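Local coordinates for protein putative (Helicobacter pylori, PDB 4O8S) that belongs to the nucleotidyltransferase superfamily (AbiEii family) and probably transfers a nucleotide to a substrate that is not known, at residues 124-129 and 158-163; 35-40 and 114-119. All coordinates share one frame; numbering follows the deposited sequence.

Contact 1 of 2, residues 124-129 and 158-163; sequences AKIERI and KHYEEH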
loop_
_atom_site.group_PDB
_atom_site.type_symbol
_atom_site.label_atom_id
_atom_site.label_comp_id
_atom_site.label_asym_id
_atom_site.label_seq_id
_atom_site.Cartn_x
_atom_site.Cartn_y
_atom_site.Cartn_z
ATOM N N ALA A 124 -7.481 2.062 -4.604
ATOM C CA ALA A 124 -7.272 3.508 -4.483
ATOM C C ALA A 124 -6.370 4.003 -5.611
ATOM O O ALA A 124 -5.496 3.253 -6.087
ATOM C CB ALA A 124 -6.617 3.835 -3.141
ATOM N N LYS A 125 -6.532 5.264 -6.004
ATOM C CA LYS A 125 -5.634 5.851 -7.002
ATOM C C LYS A 125 -4.242 6.074 -6.430
ATOM O O LYS A 125 -4.072 6.258 -5.214
ATOM C CB LYS A 125 -6.182 7.179 -7.538
ATOM C CG LYS A 125 -7.509 7.051 -8.275
ATOM C CD LYS A 125 -8.028 8.427 -8.678
ATOM C CE LYS A 125 -9.206 8.306 -9.651
ATOM N NZ LYS A 125 -9.722 9.651 -10.073
ATOM N N ILE A 126 -3.256 6.087 -7.323
ATOM C CA ILE A 126 -1.859 6.197 -6.933
ATOM C C ILE A 126 -1.605 7.437 -6.087
ATOM O O ILE A 126 -0.853 7.391 -5.089
ATOM C CB ILE A 126 -0.927 6.257 -8.176
ATOM C CG1 ILE A 126 -0.873 4.904 -8.874
ATOM C CG2 ILE A 126 0.489 6.669 -7.775
ATOM C CD1 ILE A 126 -0.057 3.902 -8.107
ATOM N N GLU A 127 -2.206 8.558 -6.471
ATOM C CA GLU A 127 -1.922 9.792 -5.746
ATOM C C GLU A 127 -2.411 9.728 -4.295
ATOM O O GLU A 127 -1.803 10.314 -3.410
ATOM C CB GLU A 127 -2.435 11.048 -6.492
ATOM C CG GLU A 127 -3.910 11.059 -6.848
ATOM C CD GLU A 127 -4.441 12.478 -7.124
ATOM O OE1 GLU A 127 -5.684 12.674 -7.077
ATOM O OE2 GLU A 127 -3.616 13.393 -7.386
ATOM N N ARG A 128 -3.483 8.984 -4.045
ATOM C CA ARG A 128 -3.962 8.808 -2.673
ATOM C C ARG A 128 -2.984 7.910 -1.902
ATOM O O ARG A 128 -2.672 8.158 -0.732
ATOM C CB ARG A 128 -5.368 8.198 -2.691
ATOM C CG ARG A 128 -6.119 8.164 -1.345
ATOM C CD ARG A 128 -7.550 7.655 -1.589
ATOM N NE ARG A 128 -8.354 7.419 -0.383
ATOM C CZ ARG A 128 -9.380 8.181 0.005
ATOM N NH1 ARG A 128 -9.730 9.253 -0.699
ATOM N NH2 ARG A 128 -10.058 7.873 1.106
ATOM N N ILE A 129 -2.478 6.872 -2.561
ATOM C CA ILE A 129 -1.489 6.025 -1.915
ATOM C C ILE A 129 -0.228 6.819 -1.544
ATOM O O ILE A 129 0.300 6.666 -0.438
ATOM C CB ILE A 129 -1.153 4.796 -2.769
ATOM C CG1 ILE A 129 -2.444 3.988 -3.002
ATOM C CG2 ILE A 129 -0.084 3.952 -2.066
ATOM C CD1 ILE A 129 -2.364 2.951 -4.129
ATOM N N LYS A 158 9.970 6.261 -8.797
ATOM C CA LYS A 158 10.683 5.688 -9.934
ATOM C C LYS A 158 9.748 5.282 -11.072
ATOM O O LYS A 158 10.060 5.497 -12.246
ATOM C CB LYS A 158 11.503 4.472 -9.481
ATOM C CG LYS A 158 12.516 3.952 -10.522
ATOM C CD LYS A 158 13.229 2.693 -10.009
ATOM C CE LYS A 158 14.308 2.211 -10.981
ATOM N NZ LYS A 158 15.664 2.737 -10.623
ATOM N N HIS A 159 8.610 4.674 -10.737
ATOM C CA HIS A 159 7.755 4.096 -11.769
ATOM C C HIS A 159 6.451 4.847 -11.998
ATOM O O HIS A 159 5.762 4.617 -13.005
ATOM C CB HIS A 159 7.451 2.636 -11.447
ATOM C CG HIS A 159 8.674 1.785 -11.333
ATOM N ND1 HIS A 159 9.373 1.337 -12.435
ATOM C CD2 HIS A 159 9.332 1.307 -10.248
ATOM C CE1 HIS A 159 10.402 0.608 -12.033
ATOM N NE2 HIS A 159 10.401 0.578 -10.711
ATOM N N TYR A 160 6.092 5.735 -11.077
ATOM C CA TYR A 160 4.826 6.444 -11.241
ATOM C C TYR A 160 4.977 7.942 -11.047
ATOM O O TYR A 160 4.100 8.590 -10.467
ATOM C CB TYR A 160 3.776 5.886 -10.277
ATOM C CG TYR A 160 3.343 4.489 -10.622
ATOM C CD1 TYR A 160 2.323 4.268 -11.537
ATOM C CD2 TYR A 160 3.954 3.386 -10.042
ATOM C CE1 TYR A 160 1.918 2.983 -11.864
ATOM C CE2 TYR A 160 3.554 2.094 -10.363
ATOM C CZ TYR A 160 2.541 1.905 -11.281
ATOM O OH TYR A 160 2.124 0.628 -11.613
ATOM N N GLU A 161 6.074 8.498 -11.544
ATOM C CA GLU A 161 6.387 9.894 -11.268
ATOM C C GLU A 161 5.322 10.864 -11.793
ATOM O O GLU A 161 5.183 11.978 -11.276
ATOM C CB GLU A 161 7.765 10.268 -11.836
ATOM C CG GLU A 161 7.768 10.644 -13.319
ATOM C CD GLU A 161 9.014 11.459 -13.704
ATOM O OE1 GLU A 161 10.118 10.868 -13.750
ATOM O OE2 GLU A 161 8.893 12.692 -13.928
ATOM N N GLU A 162 4.576 10.452 -12.812
ATOM C CA GLU A 162 3.579 11.342 -13.406
ATOM C C GLU A 162 2.396 11.599 -12.460
ATOM O O GLU A 162 1.584 12.497 -12.692
ATOM C CB GLU A 162 3.110 10.809 -14.772
ATOM C CG GLU A 162 2.288 9.498 -14.729
ATOM C CD GLU A 162 3.130 8.224 -14.513
ATOM O OE1 GLU A 162 4.343 8.329 -14.185
ATOM O OE2 GLU A 162 2.568 7.106 -14.672
ATOM N N HIS A 163 2.315 10.828 -11.374
ATOM C CA HIS A 163 1.203 10.978 -10.440
ATOM C C HIS A 163 1.527 11.918 -9.296
ATOM O O HIS A 163 0.676 12.193 -8.450
ATOM C CB HIS A 163 0.783 9.621 -9.895
ATOM C CG HIS A 163 0.194 8.714 -10.932
ATOM N ND1 HIS A 163 -1.158 8.681 -11.211
ATOM C CD2 HIS A 163 0.772 7.807 -11.759
ATOM C CE1 HIS A 163 -1.387 7.781 -12.155
ATOM N NE2 HIS A 163 -0.231 7.241 -12.509
#

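Contact 2 of 2, residues 35-40 and 114-119; sequences LGYGLN and EVNVIE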
loop_
_atom_site.group_PDB
_atom_site.type_symbol
_atom_site.label_atom_id
_atom_site.label_comp_id
_atom_site.label_asym_id
_atom_site.label_seq_id
_atom_site.Cartn_x
_atom_site.Cartn_y
_atom_site.Cartn_z
ATOM N N LEU A 35 -1.025 -5.714 -5.599
ATOM C CA LEU A 35 -1.999 -6.418 -6.435
ATOM C C LEU A 35 -2.372 -5.582 -7.662
ATOM O O LEU A 35 -2.731 -6.117 -8.706
ATOM C CB LEU A 35 -3.277 -6.715 -5.646
ATOM C CG LEU A 35 -3.185 -7.764 -4.529
ATOM C CD1 LEU A 35 -4.542 -7.980 -3.866
ATOM C CD2 LEU A 35 -2.650 -9.076 -5.086
ATOM N N GLY A 36 -2.312 -4.265 -7.514
ATOM C CA GLY A 36 -2.776 -3.381 -8.563
ATOM C C GLY A 36 -1.697 -2.678 -9.373
ATOM O O GLY A 36 -1.918 -2.380 -10.548
ATOM N N TYR A 37 -0.539 -2.407 -8.776
ATOM C CA TYR A 37 0.388 -1.508 -9.451
ATOM C C TYR A 37 1.803 -2.032 -9.676
ATOM O O TYR A 37 2.694 -1.255 -10.041
ATOM C CB TYR A 37 0.419 -0.160 -8.738
ATOM C CG TYR A 37 -0.936 0.531 -8.692
ATOM C CD1 TYR A 37 -1.508 1.059 -9.849
ATOM C CD2 TYR A 37 -1.636 0.664 -7.491
ATOM C CE1 TYR A 37 -2.742 1.702 -9.812
ATOM C CE2 TYR A 37 -2.870 1.309 -7.437
ATOM C CZ TYR A 37 -3.417 1.825 -8.598
ATOM O OH TYR A 37 -4.630 2.478 -8.569
ATOM N N GLY A 38 2.017 -3.324 -9.461
ATOM C CA GLY A 38 3.296 -3.938 -9.789
ATOM C C GLY A 38 4.423 -3.761 -8.780
ATOM O O GLY A 38 5.610 -3.872 -9.127
ATOM N N LEU A 39 4.077 -3.485 -7.524
ATOM C CA LEU A 39 5.107 -3.347 -6.496
ATOM C C LEU A 39 6.013 -4.587 -6.482
ATOM O O LEU A 39 5.518 -5.720 -6.519
ATOM C CB LEU A 39 4.451 -3.173 -5.115
ATOM C CG LEU A 39 5.386 -2.999 -3.912
ATOM C CD1 LEU A 39 6.130 -1.684 -3.980
ATOM C CD2 LEU A 39 4.569 -3.076 -2.602
ATOM N N ASN A 40 7.328 -4.389 -6.409
ATOM C CA ASN A 40 8.252 -5.523 -6.494
ATOM C C ASN A 40 8.786 -6.004 -5.137
ATOM O O ASN A 40 9.965 -6.349 -4.999
ATOM C CB ASN A 40 9.410 -5.222 -7.463
ATOM C CG ASN A 40 10.215 -4.024 -7.039
ATOM O OD1 ASN A 40 9.696 -3.109 -6.384
ATOM N ND2 ASN A 40 11.499 -4.021 -7.387
ATOM N N GLU A 114 -12.926 8.561 -7.198
ATOM C CA GLU A 114 -11.518 8.399 -6.804
ATOM C C GLU A 114 -11.130 6.926 -6.731
ATOM O O GLU A 114 -10.093 6.573 -6.171
ATOM C CB GLU A 114 -11.230 9.051 -5.452
ATOM C CG GLU A 114 -11.412 10.559 -5.419
ATOM C CD GLU A 114 -11.084 11.225 -6.753
ATOM O OE1 GLU A 114 -9.881 11.360 -7.089
ATOM O OE2 GLU A 114 -12.041 11.618 -7.465
ATOM N N VAL A 115 -11.973 6.067 -7.290
ATOM C CA VAL A 115 -11.714 4.633 -7.291
ATOM C C VAL A 115 -11.283 4.159 -8.681
ATOM O O VAL A 115 -11.944 4.480 -9.672
ATOM C CB VAL A 115 -12.975 3.856 -6.861
ATOM C CG1 VAL A 115 -12.731 2.334 -6.895
ATOM C CG2 VAL A 115 -13.425 4.303 -5.475
ATOM N N ASN A 116 -10.181 3.405 -8.749
ATOM C CA ASN A 116 -9.802 2.672 -9.963
ATOM C C ASN A 116 -10.305 1.248 -9.880
ATOM O O ASN A 116 -10.518 0.716 -8.771
ATOM C CB ASN A 116 -8.275 2.586 -10.120
ATOM C CG ASN A 116 -7.650 3.902 -10.531
ATOM O OD1 ASN A 116 -8.336 4.799 -11.044
ATOM N ND2 ASN A 116 -6.333 4.023 -10.327
ATOM N N VAL A 117 -10.476 0.613 -11.040
ATOM C CA VAL A 117 -10.587 -0.845 -11.088
ATOM C C VAL A 117 -9.409 -1.402 -11.863
ATOM O O VAL A 117 -9.076 -0.907 -12.949
ATOM C CB VAL A 117 -11.889 -1.322 -11.743
ATOM C CG1 VAL A 117 -11.980 -2.869 -11.701
ATOM C CG2 VAL A 117 -13.083 -0.679 -11.054
ATOM N N ILE A 118 -8.766 -2.420 -11.299
ATOM C CA ILE A 118 -7.630 -3.052 -11.926
ATOM C C ILE A 118 -7.837 -4.552 -11.785
ATOM O O ILE A 118 -7.924 -5.068 -10.654
ATOM C CB ILE A 118 -6.297 -2.642 -11.238
ATOM C CG1 ILE A 118 -6.134 -1.120 -11.226
ATOM C CG2 ILE A 118 -5.111 -3.330 -11.895
ATOM C CD1 ILE A 118 -5.726 -0.531 -12.572
ATOM N N GLU A 119 -7.916 -5.255 -12.919
ATOM C CA GLU A 119 -8.159 -6.699 -12.920
ATOM C C GLU A 119 -9.323 -7.105 -12.020
ATOM O O GLU A 119 -9.251 -8.096 -11.285
ATOM C CB GLU A 119 -6.893 -7.485 -12.572
ATOM C CG GLU A 119 -5.809 -7.414 -13.662
ATOM C CD GLU A 119 -6.315 -7.855 -15.051
ATOM O OE1 GLU A 119 -7.233 -8.718 -15.137
ATOM O OE2 GLU A 119 -5.785 -7.333 -16.066
#

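Contact 1 of 2, residues 124-129 and 158-163
The carbonyl O of Y160 is met twice by H163, whose ring shares I126 with the tyrosine ring. H163 N donates to Y160 O at 3.0 Å, a bond that closes the short turn after helix 147-159. The same oxygen lies at the edge of the H163 imidazole, in its plane. The rings of Y160 and H163 both meet the one isoleucine. I126 divides its branches between them. Its CD1 stands over the centre of the Y160 ring, 4.2 Å from the centroid and 10° off the normal. This is a CH-pi contact made with the end of the longer branch. The root of the side chain meets the imidazole: I126 CB is 4.0 Å from the H163 ring centroid, again over a face but displaced toward the rim. I126 CG2 comes closest, 3.6 Å from H163 CB. It can do so because CG2 stands anti to the backbone N of I126, while CG1 is turned the other way, beside that N (chi1 -71°), and carries CD1 to the tyrosine. The isoleucine crosses both side chains at about a right angle. E127 adds a lighter touch at the exposed margin, its CB 3.9 Å from H163 O. The phenol end of Y160 looks elsewhere, probably bonded to Y37 O. I126 is buried, with L33 and Y37 also packing on it. K125 occupies the N-cap position of its helix, and I129 N reaches back to K125 O at 3.2 Å. Altogether 204 Å² is buried between the segments. This is aliphatic-aromatic packing of a helix start, at 126-139, against the 3-10 turn leaving helix 147-159, within the helical part that follows the strands of this nucleotidyltransferase-family chain.

Contact 2 of 2, residues 35-40 and 114-119
This contact joins the C-terminal end of helix 29-36 to one strand of a two-stranded antiparallel hairpin, 115-118 with 121-124. Its polar element is a bond from amide to phenol. N116 ND2 donates to Y37 OH at 2.9 Å, with an N-H...O angle of 154°. The hydroxyl lies close to the amide plane of N116, 14° out of it. The amide comes to the edge of the tyrosine, near the ring plane, and the two planes are turned 67° apart. The CB of Y37 does not head for the strand, but the long ring carries the hydroxyl across to it. The phenol oxygen is probably also bonded to A124 O, so it would serve as acceptor for the asparagine and as donor to the carbonyl. Two bonds would thus hold the hydroxyl in place. The apolar element lies two residues further along the strand. I118 CG2 rests 3.6 Å from G36 O and 4.1 Å from G36 CA, against bare backbone at the helix end. The CA atoms of G36 and I118 are 5.9 Å apart. The buried surface is modest, 163 Å². Around the contact, L35 packs on M121 and L27, and the Y37 ring touches I123 of strand 121-124. I126 and I129 of helix 126-139 also meet that ring, which is thus set between the hairpin and the helix.

Contact 1 and contact 2 touch, and their centres are about 10 Å apart. Y37 of contact 2 links the two, touching three residues of contact 1. Its OH is 2.7 Å from A124 O, at the end of strand 121-124, two residues ahead of helix 126-139. Its carbonyl O lies 2.5 Å from Y160 OH, a short, probable hydrogen bond. Between these polar ends, I126 CD1 packs 3.5 Å from Y37 CG. K125 CG also packs 3.7 Å from N116 OD1. Along the chain, contact 2 closes before contact 1 opens. Together they join helix 29-36, the 115-124 hairpin and helices 126-139 and 147-159.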